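PDB 3K11: putative glycosyl hydrolase from Bacteroides thetaiotaomicron VPI-5482, which is of unknown detailed function but probably hydrolyses linkages in carbohydrates. Local coordinates for residues A76-A80 with S81-G85; Q134-Q137 with I138-H142; Y323-T326 with S327-A330. One frame throughout, in Å; residues are numbered along the deposited sequence. Where two conformers were deposited one is given.

Contact 1: A76-A80 with S81-G85; sequences AFRLA and SYEWG
Phe77 and Trp84 meet where the loop after strand 70-72 turns into helix 82-98, a local and buried contact across a helix N-terminus. Phe77 CB sits over one face of the tryptophan, 3.9 Å from the centroid of the Trp84 six-membered ring, a CH-pi contact. The two rings run nearly parallel, at 11°, yet are slid so far apart that they barely overlap; the closest carbons are Phe77 CG and Trp84 CH2, 3.7 Å apart. Trp84 NE1 is hydrogen-bonded to Tyr106 OH of helix 101-128, which limits rotation of the indole. Ser81 is the N-cap of the helix: its OG, held between the backbone N and the carbonyl carbon (chi1 63°), accepts from Trp84 N at 3.1 Å. The same hydroxyl donates to a water that bridges it to Arg78 O. This helix belongs to the largely helical domain of family 88, of the six-hairpin clan. In one of two modelled conformers, hence less certainly, the Arg78 chain bends at chi3 and lays one face of its guanidinium over Ser81 CB, 3.4 Å from Arg78 NH1. At the guanidinium edge, Arg78 NH2 and Glu83 OE2 form a salt bridge at 3.2 Å whose hydrogen bond is weak and bent, the two planes 68° apart. A second water joins Arg78 NH1 to Glu83 OE1. The stronger partner of Arg78 NH2 is Asp8 of the second subunit, a salt bridge.

Contact 2: Q134-Q137 with I138-H142; sequences QLLQ and ILTPH
Leu136 O and Thr140 are joined by two hydrogen bonds at the C-terminal end of the short helix 133-139. Thr140 N donates to Leu136 O at 2.8 Å from above the carbonyl plane, whereas Thr140 OG1 donates to that oxygen at 2.7 Å with only a 15° tilt from the plane. The threonine hydroxyl reaches back because OG1 lies between the backbone N and the carbonyl carbon (chi1 53°). One residue earlier, Leu139 N gives a regular helical bond of 2.8 Å to Leu135 O. At the polar end of Gln137, NE2 donates to Asp146, which also accepts from His142 N, so one carboxylate ties the last helical turn to the chain that leaves it.

The apolar contacts are looser. Leu135 and Ile138 lie side by side and point the same way, with Leu135 CD1 4.1 Å from Ile138 CD1, while Leu139 CD1 approaches Leu135 CB at 4.4 Å. Around this patch, Phe121 and Leu114 of helix 101-128 pack on Leu135 and Ile138 respectively, and Leu169 and Tyr173 of helix 167-180 also cover Ile138.

Thr140 is the first residue to leave helical backbone angles, and Pro141, which has no N-H to offer, follows directly; its ring packs near Gln137 O, with Pro141 CB 3.6 Å from that oxygen. Leu136 O takes both Thr140 donors, whereas Gln137 O can receive no hydrogen from Pro141 N, so the chemistry implies a helical ladder that ends here, its final carbonyl bond doubled by a side chain.

Contact 3: Y323-T326 with S327-A330; sequences YLET and SATA
Glu325, at the N-cap of helix 326-342, turns its carboxylate back over the first turn and accepts hydrogen bonds there, a side-chain cap at the junction of strand 324-325 with the helix. CG stands opposite the backbone N (chi1 -159°) and the chain then bends at chi2, which brings both oxygens to the helix start. Glu325 OE1 takes Ala328 N at 2.9 Å on its syn side, a nearly straight bond of 164°. Glu325 OE2 is gripped twice by Ser327, whose N arrives from above the carboxylate plane and whose OG, 2.6 Å from OE2, meets the syn lone pair; Cys375 N adds a further bond to OE2 from outside the contact. Replacing Glu325 by an alanine would probably leave Ser327 N and Ala328 N without their capping acceptor at this buried helix end. Thr326, whose hydroxyl is bonded to Glu372 O, accepts the first strong backbone bond of the helix, from Ala330 N to Thr326 O at 2.9 Å; the preceding one, from Thr329 N to Glu325 O, is weak. Thr329 OG1 adds a side-chain bond, donating to Glu325 O at 2.7 Å, tilted 27° from the carbonyl plane.

All three contacts fall within the family 88 range and come in series along the chain. Contact 1 opens helix 82-98, contact 2 closes helix 133-139, and contact 3 opens helix 326-342, so each marks a boundary between helix and connecting chain. Contacts 1 and 2 have centres about 13 Å apart and touch directly: Ala80 CB packs 3.7 Å from Ile138 CD1, and Arg78 CG lies 3.6 Å from Gln134 NE2, so the loop leading into one helix is packed against another in this helix-rich chain. Contact 3 is a separate helix start, its nearest atoms about 9 Å from contact 1 and about 17 Å from contact 2. Of the three, contact 1 alone also meets the second subunit.

Contact 1: A76-A80 with S81-G85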
loop_
_atom_site.group_PDB
_atom_site.type_symbol
_atom_site.label_atom_id
_atom_site.label_comp_id
_atom_site.label_asym_id
_atom_site.label_seq_id
_atom_site.Cartn_x
_atom_site.Cartn_y
_atom_site.Cartn_z
ATOM N N ALA A 76 -26.754 -23.345 17.321
ATOM C CA ALA A 76 -25.596 -22.447 17.245
ATOM C C ALA A 76 -25.945 -21.107 16.667
ATOM O O ALA A 76 -25.275 -20.135 16.972
ATOM C CB ALA A 76 -24.429 -23.102 16.424
ATOM N N PHE A 77 -26.995 -21.020 15.837
ATOM C CA PHE A 77 -27.328 -19.767 15.180
ATOM C C PHE A 77 -28.783 -19.371 15.391
ATOM O O PHE A 77 -29.664 -20.240 15.351
ATOM C CB PHE A 77 -27.091 -19.919 13.697
ATOM C CG PHE A 77 -25.723 -20.420 13.379
ATOM C CD1 PHE A 77 -24.618 -19.600 13.615
ATOM C CD2 PHE A 77 -25.525 -21.736 12.959
ATOM C CE1 PHE A 77 -23.342 -20.081 13.401
ATOM C CE2 PHE A 77 -24.259 -22.207 12.715
ATOM C CZ PHE A 77 -23.154 -21.355 12.938
ATOM N N ARG A 78 -29.020 -18.067 15.592
ATOM C CA ARG A 78 -30.370 -17.513 15.833
ATOM C C ARG A 78 -31.131 -17.499 14.521
ATOM O O ARG A 78 -30.554 -17.210 13.466
ATOM C CB ARG A 78 -30.267 -16.089 16.423
ATOM C CG ARG A 78 -29.717 -16.026 17.842
ATOM C CD ARG A 78 -29.178 -14.646 18.289
ATOM N NE ARG A 78 -27.946 -14.307 17.546
ATOM C CZ ARG A 78 -27.708 -13.172 16.866
ATOM N NH1 ARG A 78 -28.581 -12.154 16.851
ATOM N NH2 ARG A 78 -26.558 -13.045 16.211
ATOM N N LEU A 79 -32.410 -17.862 14.573
ATOM C CA LEU A 79 -33.257 -17.921 13.377
ATOM C C LEU A 79 -33.644 -16.591 12.746
ATOM O O LEU A 79 -33.968 -16.560 11.560
ATOM C CB LEU A 79 -34.568 -18.670 13.687
ATOM C CG LEU A 79 -34.531 -20.189 13.886
ATOM C CD1 LEU A 79 -35.928 -20.775 14.308
ATOM C CD2 LEU A 79 -34.121 -20.865 12.591
ATOM N N ALA A 80 -33.668 -15.519 13.534
ATOM C CA ALA A 80 -34.167 -14.245 13.023
ATOM C C ALA A 80 -33.214 -13.104 13.247
ATOM O O ALA A 80 -33.633 -11.938 13.288
ATOM C CB ALA A 80 -35.499 -13.924 13.591
ATOM N N SER A 81 -31.918 -13.417 13.279
ATOM C CA SER A 81 -30.925 -12.386 13.325
ATOM C C SER A 81 -30.761 -11.839 11.884
ATOM O O SER A 81 -31.207 -12.459 10.921
ATOM C CB SER A 81 -29.615 -13.006 13.736
ATOM O OG SER A 81 -29.212 -13.932 12.751
ATOM N N TYR A 82 -30.116 -10.688 11.721
ATOM C CA TYR A 82 -29.927 -10.201 10.347
ATOM C C TYR A 82 -29.024 -11.138 9.570
ATOM O O TYR A 82 -29.217 -11.328 8.376
ATOM C CB TYR A 82 -29.398 -8.770 10.333
ATOM C CG TYR A 82 -27.963 -8.559 10.720
ATOM C CD1 TYR A 82 -26.953 -8.712 9.774
ATOM C CD2 TYR A 82 -27.610 -8.096 11.954
ATOM C CE1 TYR A 82 -25.649 -8.482 10.093
ATOM C CE2 TYR A 82 -26.300 -7.859 12.268
ATOM C CZ TYR A 82 -25.318 -8.074 11.329
ATOM O OH TYR A 82 -23.981 -7.784 11.596
ATOM N N GLU A 83 -28.073 -11.760 10.276
ATOM C CA GLU A 83 -27.198 -12.775 9.653
ATOM C C GLU A 83 -28.019 -13.873 9.021
ATOM O O GLU A 83 -27.733 -14.327 7.905
ATOM C CB GLU A 83 -26.183 -13.342 10.648
ATOM C CG GLU A 83 -25.260 -12.332 11.298
ATOM C CD GLU A 83 -25.718 -11.901 12.673
ATOM O OE1 GLU A 83 -26.839 -11.410 12.806
ATOM O OE2 GLU A 83 -24.925 -12.024 13.624
ATOM N N TRP A 84 -29.066 -14.313 9.712
ATOM C CA TRP A 84 -29.878 -15.378 9.133
ATOM C C TRP A 84 -30.804 -14.855 8.048
ATOM O O TRP A 84 -31.145 -15.601 7.138
ATOM C CB TRP A 84 -30.595 -16.209 10.236
ATOM C CG TRP A 84 -30.233 -17.637 10.078
ATOM C CD1 TRP A 84 -31.045 -18.671 9.791
ATOM C CD2 TRP A 84 -28.893 -18.163 10.058
ATOM N NE1 TRP A 84 -30.322 -19.815 9.656
ATOM C CE2 TRP A 84 -28.993 -19.535 9.802
ATOM C CE3 TRP A 84 -27.629 -17.596 10.224
ATOM C CZ2 TRP A 84 -27.879 -20.359 9.736
ATOM C CZ3 TRP A 84 -26.501 -18.426 10.154
ATOM C CH2 TRP A 84 -26.642 -19.779 9.900
ATOM N N GLY A 85 -31.194 -13.570 8.119
ATOM C CA GLY A 85 -31.885 -12.929 6.995
ATOM C C GLY A 85 -31.057 -13.135 5.721
ATOM O O GLY A 85 -31.586 -13.489 4.641
HETATM O O HOH W 1 -27.440 -10.174 15.066
HETATM O O HOH W 2 -27.827 -16.069 13.470
#

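Contact 2: Q134-Q137 with I138-H142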
loop_
_atom_site.group_PDB
_atom_site.type_symbol
_atom_site.label_atom_id
_atom_site.label_comp_id
_atom_site.label_asym_id
_atom_site.label_seq_id
_atom_site.Cartn_x
_atom_site.Cartn_y
_atom_site.Cartn_z
ATOM N N GLN A 134 -35.470 -13.466 21.893
ATOM C CA GLN A 134 -35.419 -13.640 20.436
ATOM C C GLN A 134 -36.750 -13.252 19.824
ATOM O O GLN A 134 -36.829 -12.772 18.683
ATOM C CB GLN A 134 -35.049 -15.087 20.064
ATOM C CG GLN A 134 -33.600 -15.436 20.413
ATOM C CD GLN A 134 -33.114 -16.734 19.770
ATOM O OE1 GLN A 134 -33.680 -17.192 18.776
ATOM N NE2 GLN A 134 -32.037 -17.312 20.323
ATOM N N LEU A 135 -37.824 -13.470 20.569
ATOM C CA LEU A 135 -39.134 -13.089 20.081
ATOM C C LEU A 135 -39.373 -11.594 20.192
ATOM O O LEU A 135 -40.115 -11.016 19.383
ATOM C CB LEU A 135 -40.246 -13.912 20.750
ATOM C CG LEU A 135 -40.590 -15.149 19.934
ATOM C CD1 LEU A 135 -41.280 -14.743 18.627
ATOM C CD2 LEU A 135 -39.424 -16.139 19.699
ATOM N N LEU A 136 -38.758 -10.953 21.171
ATOM C CA LEU A 136 -38.884 -9.513 21.257
ATOM C C LEU A 136 -38.215 -8.807 20.068
ATOM O O LEU A 136 -38.624 -7.710 19.671
ATOM C CB LEU A 136 -38.352 -8.995 22.611
ATOM C CG LEU A 136 -39.230 -9.424 23.803
ATOM C CD1 LEU A 136 -38.582 -8.911 25.058
ATOM C CD2 LEU A 136 -40.679 -8.954 23.718
ATOM N N GLN A 137 -37.207 -9.443 19.477
ATOM C CA GLN A 137 -36.526 -8.886 18.330
ATOM C C GLN A 137 -37.494 -8.900 17.141
ATOM O O GLN A 137 -37.572 -7.938 16.390
ATOM C CB GLN A 137 -35.267 -9.699 17.996
ATOM C CG GLN A 137 -34.482 -9.061 16.906
ATOM C CD GLN A 137 -33.197 -9.760 16.520
ATOM O OE1 GLN A 137 -33.130 -10.994 16.497
ATOM N NE2 GLN A 137 -32.191 -8.973 16.139
ATOM N N ILE A 138 -38.226 -9.999 17.012
ATOM C CA ILE A 138 -39.178 -10.200 15.918
ATOM C C ILE A 138 -40.380 -9.326 16.120
ATOM O O ILE A 138 -40.865 -8.699 15.186
ATOM C CB ILE A 138 -39.615 -11.689 15.831
ATOM C CG1 ILE A 138 -38.402 -12.555 15.427
ATOM C CG2 ILE A 138 -40.807 -11.874 14.867
ATOM C CD1 ILE A 138 -38.476 -14.030 15.778
ATOM N N LEU A 139 -40.903 -9.293 17.344
ATOM C CA LEU A 139 -42.175 -8.601 17.610
ATOM C C LEU A 139 -42.027 -7.096 17.771
ATOM O O LEU A 139 -42.902 -6.338 17.347
ATOM C CB LEU A 139 -42.856 -9.166 18.865
ATOM C CG LEU A 139 -43.315 -10.633 18.793
ATOM C CD1 LEU A 139 -43.645 -11.106 20.207
ATOM C CD2 LEU A 139 -44.479 -10.804 17.819
ATOM N N THR A 140 -40.938 -6.679 18.387
ATOM C CA THR A 140 -40.709 -5.292 18.697
ATOM C C THR A 140 -39.283 -4.919 18.273
ATOM O O THR A 140 -38.435 -4.653 19.107
ATOM C CB THR A 140 -40.927 -5.010 20.205
ATOM O OG1 THR A 140 -40.123 -5.929 20.977
ATOM C CG2 THR A 140 -42.383 -5.188 20.585
ATOM N N PRO A 141 -39.022 -4.904 16.953
ATOM C CA PRO A 141 -37.707 -4.498 16.499
ATOM C C PRO A 141 -37.416 -3.057 16.904
ATOM O O PRO A 141 -38.343 -2.254 17.001
ATOM C CB PRO A 141 -37.802 -4.618 14.973
ATOM C CG PRO A 141 -39.250 -4.504 14.665
ATOM C CD PRO A 141 -39.929 -5.191 15.830
ATOM N N HIS A 142 -36.153 -2.771 17.215
ATOM C CA HIS A 142 -35.734 -1.430 17.563
ATOM C C HIS A 142 -34.639 -0.848 16.683
ATOM O O HIS A 142 -34.256 0.286 16.904
ATOM C CB HIS A 142 -35.270 -1.393 19.010
ATOM C CG HIS A 142 -36.369 -1.674 19.967
ATOM N ND1 HIS A 142 -36.366 -2.759 20.810
ATOM C CD2 HIS A 142 -37.540 -1.038 20.176
ATOM C CE1 HIS A 142 -37.484 -2.766 21.513
ATOM N NE2 HIS A 142 -38.214 -1.735 21.146
#

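Contact 3: Y323-T326 with S327-A330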
loop_
_atom_site.group_PDB
_atom_site.type_symbol
_atom_site.label_atom_id
_atom_site.label_comp_id
_atom_site.label_asym_id
_atom_site.label_seq_id
_atom_site.Cartn_x
_atom_site.Cartn_y
_atom_site.Cartn_z
ATOM N N TYR A 323 -5.800 -8.684 8.593
ATOM C CA TYR A 323 -6.072 -10.096 8.296
ATOM C C TYR A 323 -7.018 -10.333 7.152
ATOM O O TYR A 323 -7.879 -9.505 6.874
ATOM C CB TYR A 323 -6.535 -10.835 9.550
ATOM C CG TYR A 323 -7.864 -10.539 10.150
ATOM C CD1 TYR A 323 -9.011 -11.140 9.656
ATOM C CD2 TYR A 323 -7.985 -9.780 11.305
ATOM C CE1 TYR A 323 -10.217 -10.955 10.256
ATOM C CE2 TYR A 323 -9.225 -9.564 11.897
ATOM C CZ TYR A 323 -10.334 -10.169 11.383
ATOM O OH TYR A 323 -11.562 -10.034 12.004
ATOM N N LEU A 324 -6.885 -11.511 6.523
ATOM C CA LEU A 324 -7.763 -11.929 5.446
ATOM C C LEU A 324 -9.060 -12.443 6.061
ATOM O O LEU A 324 -9.041 -13.363 6.878
ATOM C CB LEU A 324 -7.099 -13.021 4.621
ATOM C CG LEU A 324 -5.790 -12.600 3.914
ATOM C CD1 LEU A 324 -5.109 -13.779 3.152
ATOM C CD2 LEU A 324 -6.052 -11.383 2.978
ATOM N N GLU A 325 -10.179 -11.923 5.608
ATOM C CA GLU A 325 -11.496 -12.213 6.233
ATOM C C GLU A 325 -12.473 -12.879 5.289
ATOM O O GLU A 325 -12.670 -12.462 4.142
ATOM C CB GLU A 325 -12.030 -10.898 6.796
ATOM C CG GLU A 325 -13.094 -11.045 7.889
ATOM C CD GLU A 325 -14.489 -11.269 7.318
ATOM O OE1 GLU A 325 -14.796 -10.561 6.315
ATOM O OE2 GLU A 325 -15.283 -12.076 7.885
ATOM N N THR A 326 -13.098 -13.920 5.797
ATOM C CA THR A 326 -13.870 -14.827 4.967
ATOM C C THR A 326 -15.230 -14.298 4.560
ATOM O O THR A 326 -15.634 -14.473 3.402
ATOM C CB THR A 326 -14.042 -16.157 5.715
ATOM O OG1 THR A 326 -12.746 -16.719 5.998
ATOM C CG2 THR A 326 -14.909 -17.171 4.879
ATOM N N SER A 327 -15.987 -13.719 5.509
ATOM C CA SER A 327 -17.363 -13.342 5.169
ATOM C C SER A 327 -17.407 -12.273 4.064
ATOM O O SER A 327 -18.167 -12.387 3.114
ATOM C CB SER A 327 -18.180 -12.901 6.378
ATOM O OG SER A 327 -17.673 -11.740 7.013
ATOM N N ALA A 328 -16.563 -11.268 4.157
ATOM C CA ALA A 328 -16.503 -10.250 3.127
ATOM C C ALA A 328 -16.117 -10.849 1.799
ATOM O O ALA A 328 -16.680 -10.512 0.757
ATOM C CB ALA A 328 -15.487 -9.171 3.496
ATOM N N THR A 329 -15.139 -11.745 1.828
ATOM C CA THR A 329 -14.685 -12.419 0.628
ATOM C C THR A 329 -15.825 -13.135 -0.051
ATOM O O THR A 329 -16.022 -12.997 -1.280
ATOM C CB THR A 329 -13.526 -13.394 0.941
ATOM O OG1 THR A 329 -12.416 -12.649 1.475
ATOM C CG2 THR A 329 -13.088 -14.150 -0.314
ATOM N N ALA A 330 -16.629 -13.843 0.741
ATOM C CA ALA A 330 -17.785 -14.555 0.187
ATOM C C ALA A 330 -18.809 -13.593 -0.443
ATOM O O ALA A 330 -19.371 -13.870 -1.515
ATOM C CB ALA A 330 -18.479 -15.428 1.286
#